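Local coordinates for protein chemotactic transducer PctC (Pseudomonas aeruginosa, PDB 5LTV) that probably senses amino acids and related compounds for chemotaxis, its ligand-binding domain holding gamma-aminobutyrate in a pocket, at residues Lys244-Gly248 with Val249-Val253. Numbering follows the deposited sequence. Where two conformers were deposited one is given.
Sequences KGLPG and VTWYV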
loop_
_atom_site.group_PDB
_atom_site.type_symbol
_atom_site.label_atom_id
_atom_site.label_comp_id
_atom_site.label_asym_id
_atom_site.label_seq_id
_atom_site.Cartn_x
_atom_site.Cartn_y
_atom_site.Cartn_z
ATOM N N LYS A 244 5.720 8.676 8.882
ATOM C CA LYS A 244 7.089 8.796 8.425
ATOM C C LYS A 244 7.487 7.540 7.659
ATOM O O LYS A 244 6.887 6.471 7.818
ATOM C CB LYS A 244 8.032 9.005 9.610
ATOM C CG LYS A 244 7.650 10.146 10.571
ATOM C CD LYS A 244 8.632 10.229 11.752
ATOM C CE LYS A 244 9.996 10.748 11.300
ATOM N NZ LYS A 244 11.140 10.140 12.058
ATOM N N GLY A 245 8.506 7.685 6.810
ATOM C CA GLY A 245 9.139 6.563 6.149
ATOM C C GLY A 245 8.481 6.060 4.882
ATOM O O GLY A 245 8.961 5.070 4.317
ATOM N N LEU A 246 7.413 6.697 4.410
ATOM C CA LEU A 246 6.751 6.126 3.241
ATOM C C LEU A 246 7.259 6.763 1.965
ATOM O O LEU A 246 7.304 7.992 1.876
ATOM C CB LEU A 246 5.247 6.300 3.325
ATOM C CG LEU A 246 4.611 5.817 4.643
ATOM C CD1 LEU A 246 3.102 5.919 4.593
ATOM C CD2 LEU A 246 5.110 4.426 4.989
ATOM N N PRO A 247 7.621 5.969 0.950
ATOM C CA PRO A 247 8.296 6.544 -0.222
ATOM C C PRO A 247 7.304 7.233 -1.144
ATOM O O PRO A 247 6.287 6.652 -1.523
ATOM C CB PRO A 247 8.920 5.328 -0.905
ATOM C CG PRO A 247 7.963 4.198 -0.567
ATOM C CD PRO A 247 7.425 4.509 0.820
ATOM N N GLY A 248 7.620 8.472 -1.514
ATOM C CA GLY A 248 6.879 9.165 -2.545
ATOM C C GLY A 248 5.527 9.712 -2.149
ATOM O O GLY A 248 4.814 10.224 -3.010
ATOM N N VAL A 249 5.133 9.617 -0.882
ATOM C CA VAL A 249 3.801 10.038 -0.456
ATOM C C VAL A 249 3.916 10.776 0.868
ATOM O O VAL A 249 4.887 10.620 1.615
ATOM C CB VAL A 249 2.814 8.850 -0.298
ATOM C CG1 VAL A 249 2.577 8.132 -1.622
ATOM C CG2 VAL A 249 3.318 7.860 0.767
ATOM N N THR A 250 2.899 11.582 1.151
ATOM C CA THR A 250 2.718 12.185 2.468
ATOM C C THR A 250 1.316 11.779 2.914
ATOM O O THR A 250 0.319 12.275 2.388
ATOM C CB THR A 250 2.872 13.705 2.436
ATOM O OG1 THR A 250 4.094 14.019 1.797
ATOM C CG2 THR A 250 2.903 14.280 3.844
ATOM N N TRP A 251 1.239 10.862 3.854
ATOM C CA TRP A 251 -0.030 10.360 4.310
ATOM C C TRP A 251 -0.139 10.594 5.802
ATOM O O TRP A 251 0.862 10.599 6.520
ATOM C CB TRP A 251 -0.197 8.879 4.008
ATOM C CG TRP A 251 -0.279 8.544 2.587
ATOM C CD1 TRP A 251 -0.451 9.370 1.554
ATOM C CD2 TRP A 251 -0.264 7.209 2.022
ATOM N NE1 TRP A 251 -0.509 8.673 0.349
ATOM C CE2 TRP A 251 -0.410 7.327 0.629
ATOM C CE3 TRP A 251 -0.145 5.935 2.565
ATOM C CZ2 TRP A 251 -0.435 6.220 -0.245
ATOM C CZ3 TRP A 251 -0.166 4.822 1.689
ATOM C CH2 TRP A 251 -0.320 4.981 0.312
ATOM N N TYR A 252 -1.364 10.824 6.251
ATOM C CA TYR A 252 -1.598 11.201 7.632
ATOM C C TYR A 252 -2.529 10.202 8.286
ATOM O O TYR A 252 -3.456 9.682 7.638
ATOM C CB TYR A 252 -2.230 12.593 7.740
ATOM C CG TYR A 252 -1.359 13.726 7.271
ATOM C CD1 TYR A 252 -1.288 14.042 5.935
ATOM C CD2 TYR A 252 -0.642 14.508 8.181
ATOM C CE1 TYR A 252 -0.497 15.093 5.484
ATOM C CE2 TYR A 252 0.139 15.574 7.753
ATOM C CZ TYR A 252 0.209 15.858 6.384
ATOM O OH TYR A 252 0.963 16.898 5.883
ATOM N N VAL A 253 -2.244 9.930 9.559
ATOM C CA VAL A 253 -3.203 9.327 10.472
ATOM C C VAL A 253 -4.144 10.417 10.956
ATOM O O VAL A 253 -3.704 11.441 11.503
ATOM C CB VAL A 253 -2.494 8.651 11.652
ATOM C CG1 VAL A 253 -3.514 8.234 12.707
ATOM C CG2 VAL A 253 -1.711 7.459 11.171
#
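Leu-246 packs against Val-249 and Trp-251 where the loop after strand 237-242 bends back into strand 251-256. Its CB lies 3.6 Å from CG2 of Val-249, while CD1, at the end of the same side chain, comes within 3.8 Å of CE3 on the benzene part of the Trp-251 indole; the side chains of Leu-246 and Trp-251 cross at about a right angle. Val-249 also covers one face of the Trp-251 ring. With CG1 set anti to the carbonyl carbon (chi1 -63°), CG2 falls between the backbone N and that carbon and sits 3.7 Å above the centre of the indole plane, in touch with CB of Leu-246 as well. Val-135 of strand 134-140 touches both Val-249 and Trp-251, and Leu-191 adds to the packing around the buried indole. The other side of the loop is looser. Lys-244, Gly-245 and Gly-248 are exposed; the CB of Pro-247 points away from residues 249-253, and its side chain touches Met-57 of the long helix 34-68. No hydrogen bond joins the two segments. Gly-248, with positive phi (76°), takes the third position of a type II beta turn from Leu-246 to Val-249, within the connection between two antiparallel strands, consistent with the second, probably membrane-proximal, module of a double Cache domain.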